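Polysaccharide biosynthesis protein CapD (Bacillus thuringiensis HD-771, PDB 6BWC) probably acts as an NADP-dependent enzyme of the short-chain dehydrogenase type, converting UDP-N-acetylglucosamine on the pathway to CMP-pseudaminic acid. Local coordinates at residues S235-E246 with A321-L332; S166-G174 with F203-T214. The protein carries 2 engineered substitutions. All coordinates share one frame; numbering follows the deposited sequence.

Contact 1 (S235-E246 with A321-L332). With UD1 (uridine-diphosphate-N-acetylglucosamine), chain O.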
loop_
_atom_site.group_PDB
_atom_site.type_symbol
_atom_site.label_atom_id
_atom_site.label_comp_id
_atom_site.label_asym_id
_atom_site.label_seq_id
_atom_site.Cartn_x
_atom_site.Cartn_y
_atom_site.Cartn_z
ATOM N N SER C 235 9.846 41.755 -19.531
ATOM C CA SER C 235 8.842 41.676 -20.567
ATOM C C SER C 235 9.250 40.558 -21.506
ATOM O O SER C 235 10.436 40.358 -21.781
ATOM C CB SER C 235 8.729 42.994 -21.329
ATOM O OG SER C 235 8.279 42.776 -22.664
ATOM N N LEU C 236 8.258 39.824 -21.986
ATOM C CA LEU C 236 8.505 38.746 -22.927
ATOM C C LEU C 236 8.669 39.319 -24.319
ATOM O O LEU C 236 9.257 38.668 -25.181
ATOM C CB LEU C 236 7.353 37.735 -22.900
ATOM C CG LEU C 236 7.480 36.508 -23.806
ATOM C CD1 LEU C 236 8.793 35.778 -23.549
ATOM C CD2 LEU C 236 6.296 35.593 -23.590
ATOM N N ASN C 237 8.130 40.526 -24.538
ATOM C CA ASN C 237 8.286 41.249 -25.809
ATOM C C ASN C 237 9.773 41.528 -26.013
ATOM O O ASN C 237 10.360 41.116 -27.008
ATOM C CB ASN C 237 7.453 42.566 -25.815
ATOM C CG ASN C 237 6.856 42.902 -27.200
ATOM O OD1 ASN C 237 7.428 42.596 -28.265
ATOM N ND2 ASN C 237 5.691 43.545 -27.185
ATOM N N ASP C 238 10.376 42.185 -25.024
ATOM C CA ASP C 238 11.813 42.494 -25.036
ATOM C C ASP C 238 12.580 41.183 -25.195
ATOM O O ASP C 238 13.494 41.091 -26.036
ATOM C CB ASP C 238 12.285 43.250 -23.762
ATOM C CG ASP C 238 11.455 44.528 -23.447
ATOM O OD1 ASP C 238 11.482 44.956 -22.265
ATOM O OD2 ASP C 238 10.778 45.075 -24.357
ATOM N N LEU C 239 12.185 40.161 -24.428
ATOM C CA LEU C 239 12.895 38.879 -24.440
ATOM C C LEU C 239 12.946 38.212 -25.816
ATOM O O LEU C 239 14.014 37.738 -26.244
ATOM C CB LEU C 239 12.294 37.897 -23.432
ATOM C CG LEU C 239 12.887 36.464 -23.405
ATOM C CD1 LEU C 239 14.411 36.439 -23.310
ATOM C CD2 LEU C 239 12.299 35.683 -22.242
ATOM N N SER C 240 11.799 38.158 -26.490
ATOM C CA SER C 240 11.730 37.499 -27.781
ATOM C C SER C 240 12.599 38.260 -28.767
ATOM O O SER C 240 13.406 37.646 -29.464
ATOM C CB SER C 240 10.294 37.365 -28.275
ATOM O OG SER C 240 9.624 38.601 -28.214
ATOM N N GLU C 241 12.468 39.589 -28.784
ATOM C CA GLU C 241 13.332 40.476 -29.603
ATOM C C GLU C 241 14.862 40.274 -29.336
ATOM O O GLU C 241 15.618 39.871 -30.254
ATOM C CB GLU C 241 12.913 41.958 -29.420
ATOM C CG GLU C 241 11.563 42.310 -30.056
ATOM C CD GLU C 241 11.155 43.770 -29.896
ATOM O OE1 GLU C 241 11.953 44.583 -29.386
ATOM O OE2 GLU C 241 10.027 44.110 -30.295
ATOM N N VAL C 242 15.290 40.515 -28.087
ATOM C CA VAL C 242 16.701 40.353 -27.691
ATOM C C VAL C 242 17.240 38.995 -28.137
ATOM O O VAL C 242 18.336 38.920 -28.689
ATOM C CB VAL C 242 16.919 40.543 -26.160
ATOM C CG1 VAL C 242 18.283 40.032 -25.713
ATOM C CG2 VAL C 242 16.796 42.012 -25.773
ATOM N N MET C 243 16.462 37.935 -27.911
ATOM C CA MET C 243 16.918 36.565 -28.170
ATOM C C MET C 243 17.230 36.330 -29.653
ATOM O O MET C 243 18.248 35.716 -29.976
ATOM C CB MET C 243 15.889 35.547 -27.650
ATOM C CG MET C 243 16.486 34.244 -27.151
ATOM S SD MET C 243 17.339 34.410 -25.569
ATOM C CE MET C 243 19.015 34.150 -26.096
ATOM N N ILE C 244 16.367 36.842 -30.538
ATOM C CA ILE C 244 16.536 36.698 -31.991
ATOM C C ILE C 244 17.732 37.492 -32.476
ATOM O O ILE C 244 18.523 36.999 -33.271
ATOM C CB ILE C 244 15.287 37.164 -32.745
ATOM C CG1 ILE C 244 14.143 36.188 -32.484
ATOM C CG2 ILE C 244 15.540 37.266 -34.249
ATOM C CD1 ILE C 244 12.776 36.756 -32.814
ATOM N N GLU C 245 17.849 38.728 -32.013
ATOM C CA GLU C 245 19.030 39.535 -32.322
ATOM C C GLU C 245 20.322 38.780 -32.038
ATOM O O GLU C 245 21.095 38.524 -32.962
ATOM C CB GLU C 245 19.003 40.859 -31.544
ATOM C CG GLU C 245 18.083 41.899 -32.175
ATOM C CD GLU C 245 17.213 42.660 -31.177
ATOM O OE1 GLU C 245 17.709 43.066 -30.103
ATOM O OE2 GLU C 245 16.015 42.874 -31.490
ATOM N N GLU C 246 20.510 38.391 -30.776
ATOM C CA GLU C 246 21.795 37.857 -30.293
ATOM C C GLU C 246 22.121 36.427 -30.706
ATOM O O GLU C 246 23.293 36.054 -30.751
ATOM C CB GLU C 246 21.917 37.959 -28.761
ATOM C CG GLU C 246 22.988 38.928 -28.287
ATOM C CD GLU C 246 22.494 40.345 -28.204
ATOM O OE1 GLU C 246 21.595 40.609 -27.367
ATOM O OE2 GLU C 246 23.008 41.191 -28.963
ATOM N N ALA C 321 9.697 47.032 -15.876
ATOM C CA ALA C 321 10.666 46.133 -16.438
ATOM C C ALA C 321 12.041 46.775 -16.403
ATOM O O ALA C 321 12.190 47.979 -16.182
ATOM C CB ALA C 321 10.302 45.756 -17.875
ATOM N N ILE C 322 13.046 45.935 -16.594
ATOM C CA ILE C 322 14.342 46.397 -17.055
ATOM C C ILE C 322 14.151 46.807 -18.510
ATOM O O ILE C 322 13.185 46.394 -19.147
ATOM C CB ILE C 322 15.433 45.310 -16.908
ATOM C CG1 ILE C 322 15.152 44.087 -17.799
ATOM C CG2 ILE C 322 15.559 44.889 -15.441
ATOM C CD1 ILE C 322 16.225 43.020 -17.734
ATOM N N SER C 323 15.056 47.627 -19.029
ATOM C CA SER C 323 15.059 47.956 -20.456
ATOM C C SER C 323 15.512 46.737 -21.259
ATOM O O SER C 323 16.167 45.846 -20.708
ATOM C CB SER C 323 16.009 49.129 -20.724
ATOM O OG SER C 323 17.306 48.886 -20.193
ATOM N N LYS C 324 15.151 46.696 -22.544
ATOM C CA LYS C 324 15.762 45.767 -23.530
ATOM C C LYS C 324 17.251 45.572 -23.372
ATOM O O LYS C 324 17.743 44.454 -23.415
ATOM C CB LYS C 324 15.597 46.284 -24.957
ATOM C CG LYS C 324 14.452 45.686 -25.741
ATOM C CD LYS C 324 14.703 45.824 -27.229
ATOM C CE LYS C 324 15.625 44.718 -27.710
ATOM N NZ LYS C 324 15.974 44.916 -29.135
ATOM N N GLU C 325 17.961 46.685 -23.241
ATOM C CA GLU C 325 19.409 46.680 -23.285
ATOM C C GLU C 325 19.995 46.062 -22.015
ATOM O O GLU C 325 20.977 45.306 -22.096
ATOM C CB GLU C 325 19.949 48.101 -23.539
ATOM C CG GLU C 325 21.345 48.148 -24.163
ATOM C CD GLU C 325 21.412 47.549 -25.577
ATOM O OE1 GLU C 325 20.393 47.604 -26.315
ATOM O OE2 GLU C 325 22.492 47.015 -25.946
ATOM N N GLU C 326 19.396 46.362 -20.859
ATOM C CA GLU C 326 19.775 45.693 -19.595
ATOM C C GLU C 326 19.530 44.192 -19.653
ATOM O O GLU C 326 20.322 43.414 -19.117
ATOM C CB GLU C 326 19.024 46.266 -18.391
ATOM C CG GLU C 326 19.496 47.637 -17.953
ATOM C CD GLU C 326 18.641 48.190 -16.837
ATOM O OE1 GLU C 326 17.660 48.904 -17.158
ATOM O OE2 GLU C 326 18.932 47.884 -15.651
ATOM N N LEU C 327 18.433 43.797 -20.288
ATOM C CA LEU C 327 18.125 42.391 -20.457
ATOM C C LEU C 327 19.219 41.704 -21.245
ATOM O O LEU C 327 19.799 40.743 -20.767
ATOM C CB LEU C 327 16.783 42.214 -21.170
ATOM C CG LEU C 327 16.320 40.789 -21.494
ATOM C CD1 LEU C 327 16.563 39.802 -20.350
ATOM C CD2 LEU C 327 14.844 40.857 -21.871
ATOM N N ARG C 328 19.493 42.230 -22.442
ATOM C CA ARG C 328 20.606 41.799 -23.298
ATOM C C ARG C 328 21.934 41.692 -22.556
ATOM O O ARG C 328 22.655 40.705 -22.729
ATOM C CB ARG C 328 20.773 42.758 -24.476
ATOM C CG ARG C 328 22.174 42.800 -25.074
ATOM C CD ARG C 328 22.266 43.853 -26.150
ATOM N NE ARG C 328 21.573 43.470 -27.381
ATOM C CZ ARG C 328 20.495 44.066 -27.896
ATOM N NH1 ARG C 328 19.924 45.130 -27.339
ATOM N NH2 ARG C 328 19.998 43.593 -29.031
ATOM N N ASN C 329 22.282 42.708 -21.767
ATOM C CA ASN C 329 23.506 42.632 -20.959
ATOM C C ASN C 329 23.505 41.401 -20.086
ATOM O O ASN C 329 24.473 40.639 -20.091
ATOM C CB ASN C 329 23.674 43.865 -20.086
ATOM C CG ASN C 329 24.005 45.096 -20.896
ATOM O OD1 ASN C 329 24.290 45.024 -22.106
ATOM N ND2 ASN C 329 23.967 46.246 -20.234
ATOM N N LEU C 330 22.384 41.223 -19.376
ATOM C CA LEU C 330 22.110 40.059 -18.528
ATOM C C LEU C 330 22.289 38.730 -19.304
ATOM O O LEU C 330 23.176 37.918 -18.972
ATOM C CB LEU C 330 20.685 40.141 -17.930
ATOM C CG LEU C 330 20.493 40.036 -16.414
ATOM C CD1 LEU C 330 18.994 39.968 -16.137
ATOM C CD2 LEU C 330 21.252 38.883 -15.753
ATOM N N ILE C 331 21.472 38.533 -20.344
ATOM C CA ILE C 331 21.487 37.291 -21.126
ATOM C C ILE C 331 22.900 36.970 -21.628
ATOM O O ILE C 331 23.317 35.805 -21.616
ATOM C CB ILE C 331 20.501 37.327 -22.315
ATOM C CG1 ILE C 331 19.048 37.333 -21.815
ATOM C CG2 ILE C 331 20.735 36.135 -23.249
ATOM C CD1 ILE C 331 18.038 37.790 -22.854
ATOM N N LEU C 332 23.633 37.999 -22.047
ATOM C CA LEU C 332 25.026 37.829 -22.433
ATOM C C LEU C 332 25.931 37.485 -21.253
ATOM O O LEU C 332 26.555 36.412 -21.257
ATOM C CB LEU C 332 25.517 39.058 -23.197
ATOM C CG LEU C 332 24.802 39.178 -24.552
ATOM C CD1 LEU C 332 25.324 40.394 -25.292
ATOM C CD2 LEU C 332 24.954 37.925 -25.408
HETATM C "C1'" UD1 O . 9.061 28.899 -14.773
HETATM C "C2'" UD1 O . 9.150 27.591 -14.006
HETATM C "C3'" UD1 O . 8.030 27.464 -12.976
HETATM C "C4'" UD1 O . 7.903 28.715 -12.112
HETATM C "C5'" UD1 O . 8.056 30.020 -12.918
HETATM C "C6'" UD1 O . 8.276 31.201 -11.963
HETATM C "C7'" UD1 O . 10.161 25.995 -15.585
HETATM C "C8'" UD1 O . 9.870 24.991 -16.683
HETATM N "N2'" UD1 O . 9.101 26.462 -14.918
HETATM O "O1'" UD1 O . 7.797 28.996 -15.412
HETATM O "O3'" UD1 O . 8.279 26.299 -12.165
HETATM O "O4'" UD1 O . 6.656 28.734 -11.441
HETATM O "O5'" UD1 O . 9.144 29.960 -13.865
HETATM O "O6'" UD1 O . 7.607 32.380 -12.419
HETATM O "O7'" UD1 O . 11.313 26.377 -15.389
HETATM N N1 UD1 O . 6.898 30.898 -23.668
HETATM C C2 UD1 O . 6.836 31.127 -25.076
HETATM N N3 UD1 O . 6.998 30.098 -25.924
HETATM C C4 UD1 O . 7.218 28.844 -25.481
HETATM C C5 UD1 O . 7.301 28.585 -24.136
HETATM C C6 UD1 O . 7.154 29.632 -23.240
HETATM O O2 UD1 O . 6.617 32.258 -25.544
HETATM O O4 UD1 O . 7.375 27.899 -26.270
HETATM C C1B UD1 O . 6.701 31.999 -22.700
HETATM C C2B UD1 O . 5.739 31.698 -21.549
HETATM O "O2'" UD1 O . 4.388 31.992 -21.881
HETATM C C3B UD1 O . 6.273 32.525 -20.396
HETATM C C4B UD1 O . 7.756 32.572 -20.695
HETATM O O4B UD1 O . 7.934 32.251 -22.074
HETATM O O3B UD1 O . 5.794 33.874 -20.348
HETATM C C5B UD1 O . 8.572 31.606 -19.850
HETATM O O5B UD1 O . 8.247 30.223 -20.057
HETATM P PA UD1 O . 9.166 29.186 -19.246
HETATM O O1A UD1 O . 9.004 27.763 -19.721
HETATM O O2A UD1 O . 10.601 29.707 -19.111
HETATM O O3A UD1 O . 8.775 29.358 -17.689
HETATM P PB UD1 O . 7.429 29.693 -16.853
HETATM O O1B UD1 O . 6.275 28.870 -17.387
HETATM O O2B UD1 O . 7.168 31.177 -16.627
#

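Contact 2 (S166-G174 with F203-T214). With UD1 (uridine-diphosphate-N-acetylglucosamine), chain O.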
loop_
_atom_site.group_PDB
_atom_site.type_symbol
_atom_site.label_atom_id
_atom_site.label_comp_id
_atom_site.label_asym_id
_atom_site.label_seq_id
_atom_site.Cartn_x
_atom_site.Cartn_y
_atom_site.Cartn_z
ATOM N N SER C 166 10.685 27.586 3.656
ATOM C CA SER C 166 10.497 27.717 2.229
ATOM C C SER C 166 11.253 28.926 1.665
ATOM O O SER C 166 11.362 29.976 2.282
ATOM C CB SER C 166 9.010 27.820 1.922
ATOM O OG SER C 166 8.414 26.545 2.036
ATOM N N VAL C 167 11.785 28.744 0.474
ATOM C CA VAL C 167 12.385 29.802 -0.320
ATOM C C VAL C 167 11.355 29.979 -1.444
ATOM O O VAL C 167 10.396 29.213 -1.469
ATOM C CB VAL C 167 13.802 29.332 -0.716
ATOM C CG1 VAL C 167 14.092 29.460 -2.183
ATOM C CG2 VAL C 167 14.831 30.059 0.112
ATOM N N ARG C 168 11.464 30.975 -2.327
ATOM C CA ARG C 168 10.418 31.171 -3.355
ATOM C C ARG C 168 10.964 31.903 -4.566
ATOM O O ARG C 168 11.279 33.092 -4.516
ATOM C CB ARG C 168 9.216 31.912 -2.746
ATOM C CG ARG C 168 7.849 31.693 -3.403
ATOM C CD ARG C 168 6.814 32.683 -2.831
ATOM N NE ARG C 168 5.952 32.156 -1.756
ATOM C CZ ARG C 168 5.037 32.862 -1.069
ATOM N NH1 ARG C 168 4.838 34.153 -1.294
ATOM N NH2 ARG C 168 4.296 32.281 -0.143
ATOM N N PHE C 169 11.072 31.168 -5.660
ATOM C CA PHE C 169 11.810 31.610 -6.850
ATOM C C PHE C 169 10.906 32.276 -7.890
ATOM O O PHE C 169 9.684 32.042 -7.935
ATOM C CB PHE C 169 12.471 30.405 -7.579
ATOM C CG PHE C 169 13.506 29.630 -6.789
ATOM C CD1 PHE C 169 13.718 28.289 -7.088
ATOM C CD2 PHE C 169 14.284 30.208 -5.796
ATOM C CE1 PHE C 169 14.673 27.539 -6.418
ATOM C CE2 PHE C 169 15.243 29.461 -5.122
ATOM C CZ PHE C 169 15.432 28.121 -5.428
ATOM N N GLY C 170 11.537 33.053 -8.764
ATOM C CA GLY C 170 10.961 33.372 -10.068
ATOM C C GLY C 170 11.798 32.750 -11.155
ATOM O O GLY C 170 12.745 32.041 -10.874
ATOM N N ASN C 171 11.454 33.033 -12.401
ATOM C CA ASN C 171 12.002 32.282 -13.519
ATOM C C ASN C 171 13.498 32.265 -13.454
ATOM O O ASN C 171 14.109 33.302 -13.533
ATOM C CB ASN C 171 11.550 32.859 -14.865
ATOM C CG ASN C 171 10.059 32.755 -15.056
ATOM O OD1 ASN C 171 9.288 33.177 -14.189
ATOM N ND2 ASN C 171 9.641 32.189 -16.172
ATOM N N VAL C 172 14.080 31.082 -13.310
ATOM C CA VAL C 172 15.531 30.942 -13.166
ATOM C C VAL C 172 16.130 30.798 -14.543
ATOM O O VAL C 172 15.896 29.806 -15.211
ATOM C CB VAL C 172 15.922 29.749 -12.278
ATOM C CG1 VAL C 172 17.423 29.771 -11.988
ATOM C CG2 VAL C 172 15.138 29.806 -10.968
ATOM N N MET C 173 16.943 31.777 -14.932
ATOM C CA MET C 173 17.378 31.926 -16.334
ATOM C C MET C 173 18.344 30.844 -16.860
ATOM O O MET C 173 19.413 30.583 -16.281
ATOM C CB MET C 173 18.015 33.285 -16.547
ATOM C CG MET C 173 17.152 34.411 -16.062
ATOM S SD MET C 173 17.628 35.977 -16.789
ATOM C CE MET C 173 17.284 36.962 -15.326
ATOM N N GLY C 174 17.954 30.246 -17.985
ATOM C CA GLY C 174 18.696 29.145 -18.598
ATOM C C GLY C 174 18.429 27.783 -17.990
ATOM O O GLY C 174 18.965 26.777 -18.493
ATOM N N PHE C 203 8.806 37.883 -13.205
ATOM C CA PHE C 203 9.974 38.046 -12.308
ATOM C C PHE C 203 11.027 37.012 -12.685
ATOM O O PHE C 203 10.702 35.836 -12.768
ATOM C CB PHE C 203 9.596 37.824 -10.846
ATOM C CG PHE C 203 8.924 38.994 -10.195
ATOM C CD1 PHE C 203 7.556 38.994 -9.951
ATOM C CD2 PHE C 203 9.669 40.097 -9.794
ATOM C CE1 PHE C 203 6.945 40.076 -9.335
ATOM C CE2 PHE C 203 9.061 41.180 -9.177
ATOM C CZ PHE C 203 7.704 41.165 -8.943
ATOM N N MET C 204 12.268 37.432 -12.903
ATOM C CA MET C 204 13.349 36.520 -13.304
ATOM C C MET C 204 14.641 36.730 -12.481
ATOM O O MET C 204 15.056 37.874 -12.241
ATOM C CB MET C 204 13.646 36.638 -14.818
ATOM C CG MET C 204 12.406 36.513 -15.715
ATOM S SD MET C 204 12.549 36.100 -17.478
ATOM C CE MET C 204 13.566 34.654 -17.479
ATOM N N MET C 205 15.262 35.616 -12.059
ATOM C CA MET C 205 16.475 35.613 -11.234
ATOM C C MET C 205 17.587 34.807 -11.918
ATOM O O MET C 205 17.325 34.007 -12.805
ATOM C CB MET C 205 16.173 35.088 -9.812
ATOM C CG MET C 205 15.872 33.605 -9.698
ATOM S SD MET C 205 14.993 33.084 -8.191
ATOM C CE MET C 205 16.139 33.694 -6.949
ATOM N N THR C 206 18.835 35.064 -11.527
ATOM C CA THR C 206 20.000 34.282 -11.989
ATOM C C THR C 206 20.121 32.906 -11.252
ATOM O O THR C 206 19.482 32.638 -10.221
ATOM C CB THR C 206 21.339 35.090 -11.866
ATOM O OG1 THR C 206 21.703 35.280 -10.492
ATOM C CG2 THR C 206 21.253 36.467 -12.581
ATOM N N LEU C 207 20.936 32.024 -11.795
ATOM C CA LEU C 207 21.169 30.746 -11.148
ATOM C C LEU C 207 21.798 30.963 -9.791
ATOM O O LEU C 207 21.424 30.282 -8.852
ATOM C CB LEU C 207 22.071 29.894 -12.025
ATOM C CG LEU C 207 22.438 28.481 -11.611
ATOM C CD1 LEU C 207 21.221 27.696 -11.159
ATOM C CD2 LEU C 207 23.100 27.783 -12.794
ATOM N N ASN C 208 22.720 31.936 -9.698
ATOM C CA ASN C 208 23.436 32.274 -8.438
ATOM C C ASN C 208 22.569 33.007 -7.445
ATOM O O ASN C 208 22.723 32.845 -6.249
ATOM C CB ASN C 208 24.672 33.165 -8.677
ATOM C CG ASN C 208 25.715 32.500 -9.544
ATOM O OD1 ASN C 208 25.728 32.698 -10.756
ATOM N ND2 ASN C 208 26.569 31.691 -8.944
ATOM N N GLN C 209 21.713 33.879 -7.942
ATOM C CA GLN C 209 20.664 34.456 -7.113
ATOM C C GLN C 209 19.794 33.342 -6.460
ATOM O O GLN C 209 19.535 33.367 -5.255
ATOM C CB GLN C 209 19.828 35.440 -7.960
ATOM C CG GLN C 209 20.535 36.783 -8.186
ATOM C CD GLN C 209 19.697 37.826 -8.925
ATOM O OE1 GLN C 209 19.125 37.578 -9.985
ATOM N NE2 GLN C 209 19.630 39.009 -8.356
ATOM N N ALA C 210 19.400 32.357 -7.269
ATOM C CA ALA C 210 18.611 31.202 -6.816
ATOM C C ALA C 210 19.396 30.340 -5.861
ATOM O O ALA C 210 18.920 30.009 -4.792
ATOM C CB ALA C 210 18.128 30.368 -8.005
ATOM N N THR C 211 20.601 29.980 -6.255
ATOM C CA THR C 211 21.496 29.204 -5.393
ATOM C C THR C 211 21.765 29.872 -4.004
ATOM O O THR C 211 21.623 29.205 -2.959
ATOM C CB THR C 211 22.835 28.913 -6.115
ATOM O OG1 THR C 211 22.600 28.695 -7.509
ATOM C CG2 THR C 211 23.504 27.685 -5.541
ATOM N N MET C 212 22.117 31.163 -4.001
ATOM C CA MET C 212 22.458 31.882 -2.769
ATOM C C MET C 212 21.262 32.107 -1.882
ATOM O O MET C 212 21.377 32.046 -0.660
ATOM C CB MET C 212 23.138 33.228 -3.053
ATOM C CG MET C 212 24.552 33.127 -3.601
ATOM S SD MET C 212 25.583 31.870 -2.799
ATOM C CE MET C 212 25.464 32.416 -1.076
ATOM N N LEU C 213 20.117 32.369 -2.495
ATOM C CA LEU C 213 18.861 32.501 -1.755
ATOM C C LEU C 213 18.631 31.258 -0.905
ATOM O O LEU C 213 18.456 31.357 0.305
ATOM C CB LEU C 213 17.689 32.723 -2.728
ATOM C CG LEU C 213 16.298 32.950 -2.109
ATOM C CD1 LEU C 213 16.319 34.161 -1.174
ATOM C CD2 LEU C 213 15.168 33.089 -3.141
ATOM N N THR C 214 18.677 30.092 -1.558
ATOM C CA THR C 214 18.446 28.797 -0.905
ATOM C C THR C 214 19.492 28.485 0.181
ATOM O O THR C 214 19.138 28.219 1.342
ATOM C CB THR C 214 18.412 27.626 -1.925
ATOM O OG1 THR C 214 17.815 28.039 -3.166
ATOM C CG2 THR C 214 17.618 26.438 -1.357
HETATM C "C1'" UD1 O . 9.061 28.899 -14.773
HETATM C "C2'" UD1 O . 9.150 27.591 -14.006
HETATM C "C3'" UD1 O . 8.030 27.464 -12.976
HETATM C "C4'" UD1 O . 7.903 28.715 -12.112
HETATM C "C5'" UD1 O . 8.056 30.020 -12.918
HETATM C "C6'" UD1 O . 8.276 31.201 -11.963
HETATM C "C7'" UD1 O . 10.161 25.995 -15.585
HETATM C "C8'" UD1 O . 9.870 24.991 -16.683
HETATM N "N2'" UD1 O . 9.101 26.462 -14.918
HETATM O "O1'" UD1 O . 7.797 28.996 -15.412
HETATM O "O3'" UD1 O . 8.279 26.299 -12.165
HETATM O "O4'" UD1 O . 6.656 28.734 -11.441
HETATM O "O5'" UD1 O . 9.144 29.960 -13.865
HETATM O "O6'" UD1 O . 7.607 32.380 -12.419
HETATM O "O7'" UD1 O . 11.313 26.377 -15.389
HETATM N N1 UD1 O . 6.898 30.898 -23.668
HETATM C C2 UD1 O . 6.836 31.127 -25.076
HETATM N N3 UD1 O . 6.998 30.098 -25.924
HETATM C C4 UD1 O . 7.218 28.844 -25.481
HETATM C C5 UD1 O . 7.301 28.585 -24.136
HETATM C C6 UD1 O . 7.154 29.632 -23.240
HETATM O O2 UD1 O . 6.617 32.258 -25.544
HETATM O O4 UD1 O . 7.375 27.899 -26.270
HETATM C C1B UD1 O . 6.701 31.999 -22.700
HETATM C C2B UD1 O . 5.739 31.698 -21.549
HETATM O "O2'" UD1 O . 4.388 31.992 -21.881
HETATM C C3B UD1 O . 6.273 32.525 -20.396
HETATM C C4B UD1 O . 7.756 32.572 -20.695
HETATM O O4B UD1 O . 7.934 32.251 -22.074
HETATM O O3B UD1 O . 5.794 33.874 -20.348
HETATM C C5B UD1 O . 8.572 31.606 -19.850
HETATM O O5B UD1 O . 8.247 30.223 -20.057
HETATM P PA UD1 O . 9.166 29.186 -19.246
HETATM O O1A UD1 O . 9.004 27.763 -19.721
HETATM O O2A UD1 O . 10.601 29.707 -19.111
HETATM O O3A UD1 O . 8.775 29.358 -17.689
HETATM P PB UD1 O . 7.429 29.693 -16.853
HETATM O O1B UD1 O . 6.275 28.870 -17.387
HETATM O O2B UD1 O . 7.168 31.177 -16.627
#

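Contact 1 (S235-E246 with A321-L332)
Glu245 and Glu246 of helix 236-246 meet Lys324 and Arg328 of helix 324-332 in a salt-bridge network along one flank of a helix pair, whose axes approach to 9.6 Å with a crossing angle of -55°. Lys324 is a knob in the hole formed by Asp238, Glu241, Val242 and Glu245. Its bend at chi3 (82°) turns the ammonium end to Glu245: Lys324 NZ lies 2.7 Å from Glu245 OE1, which accepts through its syn lone pair. Arg328 NH2 shares that oxygen through a weak bond, at the guanidinium edge and with the two flat groups nearly coplanar. Arg328 NE lies 3.1 Å from Glu246 OE2, in the guanidinium plane, and the bond is nearly straight at 171°. Because NH1 also reaches Glu325 weakly, three carboxylates limit the rotation of this guanidinium.

Beneath the charges the packing is apolar. Leu239 crosses Ile331 at about a right angle, with Leu239 CD1 3.9 Å from Ile331 CD1, and Leu239 also packs on Val179 and Ile180 of helix 179-190. Leu236 points away from this interface, and its CD2 is 3.7 Å from O3B of the UDP-sugar. Val242 slides past Ile331 in the opposite direction, bringing Val242 CG1 within 3.6 Å of Ile331 CD1.

Contact 2 (S166-G174 with F203-T214)
Ala210 O, 3.7 Å from Phe169 CE2 across the contact, accepts from two donors of Thr214, the backbone N and the hydroxyl, which arrive from opposite faces of the carbonyl plane. The hydroxyl bond, Thr214 OG1 to Ala210 O at 2.8 Å, fixes Thr214 OG1 at the edge of the Phe169 ring, in its plane and 3.3 Å from Phe169 CZ. Ala210 CB instead lies over a ring face, 4.2 Å above the plane and displaced toward the rim. Met205 supplies a Met-aromatic contact: SD is 4.7 Å from the Phe169 ring centroid and 53° off the normal, an oblique approach. Its CG stands between the backbone N and the carbonyl carbon (chi1 71°), and the same sulfur accepts a weak bond from Gly170 N.

This is the nucleotide-binding core of a Rossmann-type fold. Strand 166-169 belongs to the large central sheet, and helix 207-214 runs nearly antiparallel against it. After Gly170 the chain enters a second, smaller sheet, where 171-172 pairs in parallel with 203-205. Here Asn171 N bonds Phe203 O at 2.9 Å, Asn171 O receives Met205 N, and Met173 N reaches Met205 O.

The ring of Phe169 approaches bound NADP, and Val172 N is hydrogen-bonded to its O7N. Asn171 serves the other ligand with both ends of its amide: OD1 accepts from O6' of the UDP-sugar at 2.6 Å, while Asn171 ND2 donates to the phosphate oxygen O2B at 2.7 Å, with an angle of 155° at the hydrogen.

Contact 2 closes along the chain before contact 1 opens, and their centres lie 18 Å apart. Contact 2 is close to the centre of the chain, about 6 Å away, whereas contact 1 is about 22 Å out. A small three-stranded sheet joins them: strands 171-172 and 201-205 belong to contact 2, and strand 233-235 leads directly into the first helix of contact 1. The two also touch, through Leu330 CD1 and Met173 CE at 3.6 Å, with Leu330 also packing on Thr206. Both reach the UDP-sugar, contact 2 at the hexose and a phosphate and contact 1 at the ribose. The UDP-sugar, probably the substrate, spans from the cofactor-binding core to the first helix of the peripheral pair.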